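PDB 3IWG: acetyltransferase, GNAT family from Colwellia psychrerythraea, which probably transfers an acyl group other than an amino-acyl group, most likely acetyl, to an acceptor not yet identified. Local coordinates for residues T17-A22 / K52-F57; L67-Q72 / L107-L112; M143-T148 / E178-F183; T152-F157 / G189-A194. All coordinates share one frame; numbering follows the deposited sequence.

Overall arrangement
Contacts 1 and 2 lie on one side of the molecule, and contacts 3 and 4 form a second cluster; the centres of contacts 1 and 4 are about 43 Å apart. Contacts 1, 2 and 4 each lay a helix on a strand without a hydrogen bond between them. Contacts 1 and 2, both buried, rely on apolar and aromatic packing and share the neighbouring strands 53-60 and 65-71. Contacts 3 and 4 are partly buried and use the adjacent strands 182-187 and 190-199. Contact 3 joins the short strand 144-145 to the start of strand 182-187, and its exposed edge relies on a backbone bond. Phe154 of contact 4 touches Ala146, Leu182 and Phe183 of contact 3.

Contact 1 (T17-A22 / K52-F57); sequences TQLKKA and KNLVGF
Leu19, on helix 17-26, and Leu54, on strand 53-60, make the aliphatic half of the contact. The CD1 methyl of Leu19 comes to 3.6 Å from Leu54 CG, the two side chains meeting at a slant. The branched end of Leu19 also lies against the backbone: its CD1 is 3.7 Å from Gly56 N and its CD2 is 3.9 Å from Val55 O. Val55 and Gly56 form a classic beta bulge opposite Phe48.

Aromatic packing makes the other half. Phe57 has its CG between the backbone N and the carbonyl carbon (chi1 81°), and the ring lies beside the helix. Leu19 CB approaches Phe57 CD1 at 4.0 Å, while Lys20 CE is 3.7 Å from Phe57 CE2. The Lys20 chain crosses the ring at about a right angle, so its methylenes serve as apolar surface while NZ continues to a hydrogen bond with Gln68 OE1 on strand 65-71. An alanine in place of Phe57 would probably open a gap beside Leu19 CB and leave the Lys20 methylenes without their aromatic support.

With no hydrogen bond between the two segments, their cohesion rests on apolar packing; the long lysine suits the border, combining a greasy stem with a polar end.

Contact 2 (L67-Q72 / L107-L112); sequences LQYYLQ and LNYQAL
Tyr109, on helix 107-116, carries CG anti to the backbone N (chi1 167°), which sends CG toward strand 65-71, where the ring takes Tyr69 CB over its face. Tyr69 likewise has CG anti to its backbone N (chi1 175°), and its ring meets Leu112, one turn after Tyr109.

Tyr109 makes the more extensive contact. One face of its ring receives Tyr69 CB in a CH-pi contact, 4.0 Å from CB to the ring centroid; the methylene is displaced toward the rim, its nearest ring atom being Tyr109 CD1. Gln68 C lies over the same face. At the ring edge, near its plane, Leu67 O is 3.4 Å from Tyr109 CE2. The flat ring thus fits closely against the strand, letting Tyr69 CB and Gln68 C lie over one face. Its hydroxyl makes a weak hydrogen bond to Phe101 O on the adjoining strand 99-103.

The Leu112 and Tyr69 side chains cross at about a right angle, Leu112 CD1 lying 3.5 Å from Tyr69 CE1. A leucine suits this place because a methyl can lie against aromatic carbon without needing a polar partner. Tyr69 places its own polar end at Ser79 OG, to which its OH is hydrogen-bonded, and its ring meets Phe83 edge-to-face; both partners belong to helix 76-87.

The strand and helix axes run at 105° to each other and approach to 8.0 Å. The arrangement is a helix packed across a beta-sheet, typical of the alpha/beta architecture of GNAT domains.

Contact 3 (M143-T148 / E178-F183); sequences MQIAGT and ERKELF
Ile145 and Phe183 form an antiparallel non-hydrogen-bonded pair, and their side chains, on the same face of the sheet, make the tight part of the contact. Ile145 CG1 is anti to the backbone N (chi1 -167°) and lies over one face of the Phe183 ring, 4.3 Å from the centroid, displaced toward the rim. At the backbone end of Phe183, the CE methyl of Met143 (a selenomethionine) is 3.8 Å from Phe183 CB. A nearly straight hydrogen bond, 2.9 Å from Ala146 N to Leu182 O, ties the backbones; the small Ala146 lets its CB approach Leu182 CD2 at 3.9 Å. Water 1 accepts from Leu182 N and lies near Ala146 O, at most a weak bond.

The looser side rests on the exposed Ile145 and Lys180: Ile145 CD1 touches Lys180 CB at 3.6 Å, but the lysine's end leads away. Lys180 closes the preceding helix in a Schellman motif.

Phe183 also meets the rings of Phe230 and His234 edge-to-face; an alanine here would probably leave a gap between Ile145 and helix 223-237.

The result is a short antiparallel edge: strand 144-145, outermost within this chain, pairs with 182-187, and helices 151-162 and 166-178 intervene in sequence.

Contact 4 (T152-F157 / G189-A194); sequences TAFVTF and GKLLAA
Ala153 opens the contact with its carbonyl, as Ala153 O is 4.0 Å from Leu191 CD1. Phe154 follows. Its side chain starts off to one side but its ring swings nearer the strand, and one face takes Leu191 CD1, 4.0 Å from the centroid and 17° off the normal, in a CH-pi contact. At the edge of the same ring sits Ala194 CB, 4.0 Å from Phe154 CD1. Alanine suits this site, presenting one methyl to the flat ring.

One turn after Ala153 comes Phe157, with CG anti to the backbone N. Leu191 CB lies over one face of its ring, and Leu191 CD1 is 3.6 Å from Phe157 CB. Leucine is apt here because a single side chain serves both phenylalanines: CD1 reaches each of them, and CB adds a second CH-pi contact. Farther out, Phe157 CE2 is 3.4 Å from Leu191 O, and Phe157 CZ is 3.8 Å from Ala193 CA, where Leu192 and Ala193 form a classic beta bulge facing Tyr185.

Helix 151-162 thus rests on strand 190-199 where that strand turns a corner. Phe154 also touches Leu182 on strand 182-187 and Tyr173 on helix 166-178, while helix 223-237 meets the strand through Ala193.

Contact 1 (T17-A22 / K52-F57)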
# COMPACT_ATOMS: atom_id res chain seq x y z
N THR A 17 22.92 -4.66 4.78
CA THR A 17 22.84 -5.30 3.46
C THR A 17 23.58 -6.62 3.31
O THR A 17 23.01 -7.60 2.82
CB THR A 17 23.35 -4.34 2.37
OG1 THR A 17 22.31 -3.42 2.08
CG2 THR A 17 23.74 -5.08 1.07
N GLN A 18 24.84 -6.63 3.73
CA GLN A 18 25.66 -7.83 3.65
C GLN A 18 25.26 -8.84 4.71
O GLN A 18 25.16 -10.02 4.42
CB GLN A 18 27.14 -7.51 3.85
CG GLN A 18 28.00 -7.36 2.58
CD GLN A 18 29.50 -7.53 2.91
OE1 GLN A 18 29.90 -7.42 4.09
NE2 GLN A 18 30.33 -7.81 1.88
N LEU A 19 25.07 -8.39 5.94
CA LEU A 19 24.71 -9.32 6.98
C LEU A 19 23.35 -9.97 6.69
O LEU A 19 23.18 -11.19 6.88
CB LEU A 19 24.75 -8.63 8.34
CG LEU A 19 26.15 -8.30 8.87
CD1 LEU A 19 26.02 -7.34 10.07
CD2 LEU A 19 26.91 -9.59 9.28
N LYS A 20 22.39 -9.17 6.19
CA LYS A 20 21.10 -9.72 5.84
C LYS A 20 21.18 -10.76 4.72
O LYS A 20 20.53 -11.83 4.78
CB LYS A 20 20.11 -8.63 5.45
CG LYS A 20 19.71 -7.75 6.62
CD LYS A 20 18.21 -7.77 6.85
CE LYS A 20 17.78 -7.18 8.20
NZ LYS A 20 16.32 -7.35 8.39
N LYS A 21 21.97 -10.46 3.70
CA LYS A 21 22.13 -11.39 2.59
C LYS A 21 22.74 -12.72 3.05
O LYS A 21 22.34 -13.81 2.59
CB LYS A 21 22.94 -10.75 1.43
CG LYS A 21 23.11 -11.67 0.19
CD LYS A 21 23.88 -10.99 -0.97
CE LYS A 21 24.07 -11.95 -2.23
NZ LYS A 21 24.29 -13.43 -1.91
N ALA A 22 23.67 -12.67 3.98
CA ALA A 22 24.24 -13.91 4.50
C ALA A 22 23.21 -14.63 5.34
O ALA A 22 23.09 -15.86 5.26
CB ALA A 22 25.48 -13.64 5.30
N LYS A 52 34.12 -2.20 17.05
CA LYS A 52 33.62 -1.20 16.10
C LYS A 52 33.54 -1.70 14.65
O LYS A 52 33.39 -0.89 13.71
CB LYS A 52 34.40 0.12 16.21
CG LYS A 52 33.50 1.37 16.27
CD LYS A 52 34.22 2.59 16.91
CE LYS A 52 33.23 3.52 17.63
NZ LYS A 52 33.50 4.97 17.40
N ASN A 53 33.60 -3.02 14.47
CA ASN A 53 33.10 -3.63 13.23
C ASN A 53 31.76 -4.36 13.44
O ASN A 53 31.60 -5.19 14.34
CB ASN A 53 34.14 -4.58 12.58
CG ASN A 53 33.69 -5.06 11.17
OD1 ASN A 53 33.95 -6.20 10.78
ND2 ASN A 53 32.97 -4.19 10.42
N LEU A 54 30.81 -4.06 12.56
CA LEU A 54 29.49 -4.67 12.58
C LEU A 54 29.50 -6.14 12.12
O LEU A 54 29.49 -6.40 10.93
CB LEU A 54 28.59 -3.86 11.67
CG LEU A 54 27.11 -4.24 11.57
CD1 LEU A 54 26.51 -4.25 12.98
CD2 LEU A 54 26.43 -3.22 10.61
N VAL A 55 29.46 -7.08 13.06
CA VAL A 55 29.60 -8.53 12.74
C VAL A 55 28.33 -9.39 12.95
O VAL A 55 28.35 -10.63 12.78
CB VAL A 55 30.75 -9.12 13.55
CG1 VAL A 55 32.01 -8.27 13.33
CG2 VAL A 55 30.39 -9.19 15.03
N GLY A 56 27.23 -8.73 13.32
CA GLY A 56 25.92 -9.38 13.39
C GLY A 56 24.79 -8.43 13.72
O GLY A 56 25.03 -7.25 13.98
N PHE A 57 23.56 -8.95 13.76
CA PHE A 57 22.39 -8.13 14.06
C PHE A 57 21.17 -8.94 14.56
O PHE A 57 21.09 -10.17 14.42
CB PHE A 57 21.95 -7.35 12.81
CG PHE A 57 21.14 -8.18 11.87
CD1 PHE A 57 21.75 -8.98 10.93
CD2 PHE A 57 19.76 -8.23 11.99
CE1 PHE A 57 20.98 -9.79 10.08
CE2 PHE A 57 19.01 -9.04 11.18
CZ PHE A 57 19.61 -9.82 10.23

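Contact 2 (L67-Q72 / L107-L112)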
# COMPACT_ATOMS: atom_id res chain seq x y z
N LEU A 67 12.59 -11.46 15.64
CA LEU A 67 12.18 -11.94 14.35
C LEU A 67 13.38 -12.48 13.60
O LEU A 67 13.22 -13.37 12.79
CB LEU A 67 11.50 -10.78 13.53
CG LEU A 67 10.10 -10.24 13.99
CD1 LEU A 67 9.40 -9.32 12.91
CD2 LEU A 67 9.09 -11.33 14.40
N GLN A 68 14.56 -11.90 13.83
CA GLN A 68 15.79 -12.28 13.11
C GLN A 68 16.98 -12.13 14.07
O GLN A 68 16.98 -11.25 14.93
CB GLN A 68 16.00 -11.38 11.88
CG GLN A 68 14.93 -11.47 10.83
CD GLN A 68 15.21 -10.58 9.59
OE1 GLN A 68 15.88 -9.55 9.69
NE2 GLN A 68 14.66 -10.96 8.43
N TYR A 69 17.96 -13.01 13.91
CA TYR A 69 19.21 -12.98 14.67
C TYR A 69 20.32 -13.62 13.84
O TYR A 69 20.12 -14.66 13.18
CB TYR A 69 19.06 -13.75 15.96
CG TYR A 69 20.35 -13.87 16.77
CD1 TYR A 69 21.31 -14.85 16.50
CD2 TYR A 69 20.58 -13.01 17.84
CE1 TYR A 69 22.49 -14.93 17.27
CE2 TYR A 69 21.74 -13.08 18.59
CZ TYR A 69 22.68 -14.05 18.32
OH TYR A 69 23.77 -14.10 19.11
N TYR A 70 21.47 -12.98 13.82
CA TYR A 70 22.57 -13.49 13.02
C TYR A 70 23.88 -12.95 13.56
O TYR A 70 24.00 -11.74 13.79
CB TYR A 70 22.40 -13.10 11.56
CG TYR A 70 23.54 -13.55 10.70
CD1 TYR A 70 23.54 -14.82 10.15
CD2 TYR A 70 24.64 -12.75 10.48
CE1 TYR A 70 24.57 -15.27 9.39
CE2 TYR A 70 25.70 -13.18 9.70
CZ TYR A 70 25.67 -14.47 9.16
OH TYR A 70 26.70 -14.95 8.40
N LEU A 71 24.85 -13.84 13.75
CA LEU A 71 26.26 -13.49 14.02
C LEU A 71 27.17 -14.14 13.00
O LEU A 71 26.97 -15.29 12.63
CB LEU A 71 26.70 -14.00 15.38
CG LEU A 71 26.98 -12.91 16.39
CD1 LEU A 71 27.41 -13.53 17.71
CD2 LEU A 71 28.02 -11.93 15.89
N GLN A 72 28.18 -13.42 12.55
CA GLN A 72 29.15 -14.06 11.68
C GLN A 72 29.56 -15.45 12.25
O GLN A 72 29.62 -15.68 13.48
CB GLN A 72 30.35 -13.17 11.40
CG GLN A 72 30.13 -12.32 10.16
CD GLN A 72 30.96 -11.07 10.17
OE1 GLN A 72 31.84 -10.92 11.01
NE2 GLN A 72 30.68 -10.16 9.23
N LEU A 107 18.74 -22.33 11.29
CA LEU A 107 19.23 -23.38 12.20
C LEU A 107 19.90 -22.74 13.38
O LEU A 107 19.59 -23.06 14.52
CB LEU A 107 20.16 -24.35 11.46
CG LEU A 107 19.53 -25.27 10.40
CD1 LEU A 107 20.60 -26.10 9.63
CD2 LEU A 107 18.46 -26.16 10.99
N ASN A 108 20.80 -21.80 13.11
CA ASN A 108 21.54 -21.15 14.19
C ASN A 108 20.65 -20.36 15.12
O ASN A 108 20.81 -20.40 16.32
CB ASN A 108 22.65 -20.28 13.64
CG ASN A 108 23.90 -21.07 13.28
OD1 ASN A 108 24.38 -21.03 12.15
ND2 ASN A 108 24.46 -21.76 14.26
N TYR A 109 19.69 -19.65 14.58
CA TYR A 109 18.84 -18.78 15.40
C TYR A 109 17.93 -19.69 16.18
O TYR A 109 17.72 -19.51 17.39
CB TYR A 109 18.12 -17.80 14.44
CG TYR A 109 16.96 -16.97 14.95
CD1 TYR A 109 16.83 -16.62 16.27
CD2 TYR A 109 16.00 -16.50 14.05
CE1 TYR A 109 15.77 -15.82 16.70
CE2 TYR A 109 14.94 -15.73 14.48
CZ TYR A 109 14.83 -15.39 15.81
OH TYR A 109 13.73 -14.66 16.25
N GLN A 110 17.42 -20.71 15.52
CA GLN A 110 16.53 -21.70 16.20
C GLN A 110 17.23 -22.37 17.38
O GLN A 110 16.64 -22.53 18.47
CB GLN A 110 16.05 -22.78 15.22
CG GLN A 110 15.20 -23.85 15.85
CD GLN A 110 14.76 -24.96 14.87
OE1 GLN A 110 13.56 -25.14 14.64
NE2 GLN A 110 15.72 -25.68 14.29
N ALA A 111 18.49 -22.76 17.17
CA ALA A 111 19.21 -23.47 18.21
C ALA A 111 19.17 -22.66 19.46
O ALA A 111 18.90 -23.19 20.55
CB ALA A 111 20.66 -23.73 17.80
N LEU A 112 19.41 -21.36 19.30
CA LEU A 112 19.60 -20.51 20.46
C LEU A 112 18.30 -20.31 21.14
O LEU A 112 18.26 -20.23 22.37
CB LEU A 112 20.26 -19.18 20.07
CG LEU A 112 21.65 -19.40 19.46
CD1 LEU A 112 22.26 -18.11 18.81
CD2 LEU A 112 22.56 -19.95 20.55

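Contact 3 (M143-T148 / E178-F183)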
# COMPACT_ATOMS: atom_id res chain seq x y z
N MSE A 143 -8.43 -18.05 -13.95
CA MSE A 143 -8.48 -16.81 -13.18
C MSE A 143 -8.05 -15.66 -14.08
O MSE A 143 -7.21 -15.83 -14.98
CB MSE A 143 -7.59 -16.91 -11.95
CG MSE A 143 -8.00 -17.95 -10.96
SE MSE A 143 -6.87 -18.02 -9.44
CE MSE A 143 -7.72 -16.53 -8.48
N GLN A 144 -8.63 -14.47 -13.86
CA GLN A 144 -8.26 -13.30 -14.64
C GLN A 144 -7.40 -12.33 -13.81
O GLN A 144 -7.66 -12.08 -12.65
CB GLN A 144 -9.49 -12.64 -15.27
CG GLN A 144 -10.27 -11.69 -14.35
CD GLN A 144 -11.57 -11.07 -14.98
OE1 GLN A 144 -11.60 -9.86 -15.26
NE2 GLN A 144 -12.64 -11.89 -15.15
N ILE A 145 -6.33 -11.82 -14.42
CA ILE A 145 -5.40 -10.96 -13.69
C ILE A 145 -6.16 -9.70 -13.28
O ILE A 145 -6.99 -9.25 -14.04
CB ILE A 145 -4.16 -10.63 -14.53
CG1 ILE A 145 -3.08 -10.02 -13.63
CG2 ILE A 145 -4.53 -9.71 -15.72
CD1 ILE A 145 -1.81 -9.78 -14.34
N ALA A 146 -5.95 -9.20 -12.06
CA ALA A 146 -6.69 -7.99 -11.64
C ALA A 146 -6.16 -6.74 -12.37
O ALA A 146 -4.97 -6.57 -12.61
CB ALA A 146 -6.64 -7.80 -10.14
N GLY A 147 -7.09 -5.89 -12.75
CA GLY A 147 -6.79 -4.57 -13.29
C GLY A 147 -7.27 -3.53 -12.28
O GLY A 147 -8.05 -3.81 -11.36
N THR A 148 -6.81 -2.32 -12.53
CA THR A 148 -6.98 -1.17 -11.67
C THR A 148 -8.44 -0.99 -11.37
O THR A 148 -8.81 -0.78 -10.24
CB THR A 148 -6.38 0.06 -12.37
OG1 THR A 148 -5.04 -0.28 -12.81
CG2 THR A 148 -6.32 1.25 -11.44
N GLU A 178 -0.25 -3.50 -9.62
CA GLU A 178 0.85 -2.92 -10.41
C GLU A 178 1.93 -3.92 -10.66
O GLU A 178 2.56 -3.91 -11.73
CB GLU A 178 1.49 -1.74 -9.70
CG GLU A 178 0.50 -0.53 -9.55
CD GLU A 178 1.22 0.73 -9.05
OE1 GLU A 178 2.30 1.04 -9.61
OE2 GLU A 178 0.69 1.39 -8.13
N ARG A 179 2.13 -4.82 -9.69
CA ARG A 179 3.15 -5.86 -9.86
C ARG A 179 2.59 -7.04 -10.68
O ARG A 179 3.31 -7.96 -10.96
CB ARG A 179 3.66 -6.38 -8.51
CG ARG A 179 4.41 -5.37 -7.65
CD ARG A 179 4.70 -5.91 -6.19
NE ARG A 179 5.58 -7.10 -6.17
CZ ARG A 179 6.91 -7.07 -6.34
NH1 ARG A 179 7.56 -5.93 -6.52
NH2 ARG A 179 7.61 -8.20 -6.33
N LYS A 180 1.31 -6.99 -11.07
CA LYS A 180 0.62 -8.12 -11.73
C LYS A 180 0.65 -9.45 -10.92
O LYS A 180 0.84 -10.54 -11.46
CB LYS A 180 1.19 -8.28 -13.14
CG LYS A 180 1.32 -6.93 -13.90
CD LYS A 180 1.44 -7.13 -15.41
CE LYS A 180 1.78 -5.81 -16.18
NZ LYS A 180 2.94 -6.03 -17.14
N GLU A 181 0.45 -9.35 -9.61
CA GLU A 181 0.49 -10.52 -8.75
C GLU A 181 -0.86 -10.97 -8.26
O GLU A 181 -0.96 -11.98 -7.54
CB GLU A 181 1.45 -10.27 -7.58
CG GLU A 181 2.89 -10.15 -8.03
CD GLU A 181 3.83 -9.73 -6.92
OE1 GLU A 181 3.35 -9.26 -5.88
OE2 GLU A 181 5.07 -9.86 -7.09
N LEU A 182 -1.91 -10.23 -8.59
CA LEU A 182 -3.22 -10.53 -8.02
C LEU A 182 -4.14 -11.11 -9.08
O LEU A 182 -4.17 -10.61 -10.20
CB LEU A 182 -3.83 -9.27 -7.40
CG LEU A 182 -5.23 -9.33 -6.71
CD1 LEU A 182 -5.27 -10.23 -5.50
CD2 LEU A 182 -5.67 -7.89 -6.33
N PHE A 183 -4.91 -12.14 -8.72
CA PHE A 183 -5.87 -12.72 -9.64
C PHE A 183 -7.23 -12.95 -8.97
O PHE A 183 -7.32 -13.13 -7.75
CB PHE A 183 -5.35 -14.05 -10.19
CG PHE A 183 -4.08 -13.93 -10.98
CD1 PHE A 183 -2.87 -13.77 -10.35
CD2 PHE A 183 -4.08 -14.01 -12.37
CE1 PHE A 183 -1.70 -13.65 -11.07
CE2 PHE A 183 -2.89 -13.88 -13.09
CZ PHE A 183 -1.70 -13.72 -12.42
O HOH W 1 -2.64 -8.26 -10.66

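Contact 4 (T152-F157 / G189-A194)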
# COMPACT_ATOMS: atom_id res chain seq x y z
N THR A 152 -11.47 -2.07 -6.07
CA THR A 152 -12.42 -1.88 -4.96
C THR A 152 -13.15 -3.19 -4.70
O THR A 152 -13.49 -3.51 -3.55
CB THR A 152 -13.49 -0.72 -5.15
OG1 THR A 152 -14.40 -0.76 -4.02
CG2 THR A 152 -14.35 -0.91 -6.44
N ALA A 153 -13.43 -3.94 -5.76
CA ALA A 153 -14.11 -5.21 -5.60
C ALA A 153 -13.20 -6.18 -4.82
O ALA A 153 -13.64 -6.83 -3.86
CB ALA A 153 -14.51 -5.78 -6.96
N PHE A 154 -11.92 -6.22 -5.17
CA PHE A 154 -11.01 -7.04 -4.38
C PHE A 154 -10.95 -6.62 -2.91
O PHE A 154 -10.94 -7.44 -2.00
CB PHE A 154 -9.63 -7.04 -5.02
CG PHE A 154 -9.48 -8.02 -6.17
CD1 PHE A 154 -9.16 -9.37 -5.94
CD2 PHE A 154 -9.66 -7.61 -7.46
CE1 PHE A 154 -9.01 -10.25 -7.04
CE2 PHE A 154 -9.52 -8.49 -8.54
CZ PHE A 154 -9.20 -9.81 -8.34
N VAL A 155 -10.91 -5.32 -2.67
CA VAL A 155 -10.79 -4.77 -1.30
C VAL A 155 -12.01 -5.13 -0.48
O VAL A 155 -11.91 -5.67 0.63
CB VAL A 155 -10.54 -3.24 -1.32
CG1 VAL A 155 -10.89 -2.57 0.02
CG2 VAL A 155 -9.05 -2.94 -1.75
N THR A 156 -13.17 -4.88 -1.06
CA THR A 156 -14.41 -5.30 -0.44
C THR A 156 -14.46 -6.81 -0.19
O THR A 156 -14.84 -7.26 0.89
CB THR A 156 -15.57 -4.93 -1.35
OG1 THR A 156 -15.58 -3.52 -1.53
CG2 THR A 156 -16.88 -5.39 -0.76
N PHE A 157 -14.09 -7.58 -1.21
CA PHE A 157 -14.03 -9.04 -1.03
C PHE A 157 -13.11 -9.46 0.17
O PHE A 157 -13.51 -10.21 1.06
CB PHE A 157 -13.60 -9.70 -2.35
CG PHE A 157 -13.51 -11.18 -2.27
CD1 PHE A 157 -12.29 -11.79 -2.09
CD2 PHE A 157 -14.66 -11.97 -2.35
CE1 PHE A 157 -12.18 -13.14 -2.01
CE2 PHE A 157 -14.57 -13.32 -2.28
CZ PHE A 157 -13.32 -13.92 -2.08
N GLY A 189 -20.25 -11.76 -12.51
CA GLY A 189 -19.86 -10.48 -11.92
C GLY A 189 -19.40 -10.49 -10.45
O GLY A 189 -19.14 -9.43 -9.88
N LYS A 190 -19.26 -11.65 -9.82
CA LYS A 190 -18.80 -11.69 -8.42
C LYS A 190 -17.55 -12.57 -8.22
O LYS A 190 -17.28 -13.52 -8.98
CB LYS A 190 -19.94 -12.16 -7.50
CG LYS A 190 -20.95 -11.06 -7.15
CD LYS A 190 -22.27 -11.64 -6.62
CE LYS A 190 -23.29 -10.51 -6.26
NZ LYS A 190 -23.02 -9.91 -4.86
N LEU A 191 -16.80 -12.23 -7.18
CA LEU A 191 -15.55 -12.87 -6.86
C LEU A 191 -15.83 -14.14 -6.07
O LEU A 191 -16.43 -14.06 -5.02
CB LEU A 191 -14.68 -11.93 -6.01
CG LEU A 191 -13.69 -11.09 -6.81
CD1 LEU A 191 -12.90 -10.17 -5.88
CD2 LEU A 191 -12.72 -12.01 -7.64
N LEU A 192 -15.41 -15.30 -6.58
CA LEU A 192 -15.45 -16.51 -5.78
C LEU A 192 -14.16 -16.67 -4.97
O LEU A 192 -14.17 -17.30 -3.91
CB LEU A 192 -15.69 -17.73 -6.66
CG LEU A 192 -17.06 -17.79 -7.32
CD1 LEU A 192 -17.20 -19.02 -8.19
CD2 LEU A 192 -18.18 -17.72 -6.28
N ALA A 193 -13.05 -16.11 -5.45
CA ALA A 193 -11.81 -16.20 -4.72
C ALA A 193 -10.82 -15.20 -5.26
O ALA A 193 -10.94 -14.79 -6.39
CB ALA A 193 -11.22 -17.61 -4.83
N ALA A 194 -9.80 -14.89 -4.46
CA ALA A 194 -8.70 -14.00 -4.87
C ALA A 194 -7.42 -14.77 -4.69
O ALA A 194 -7.24 -15.37 -3.65
CB ALA A 194 -8.66 -12.76 -3.96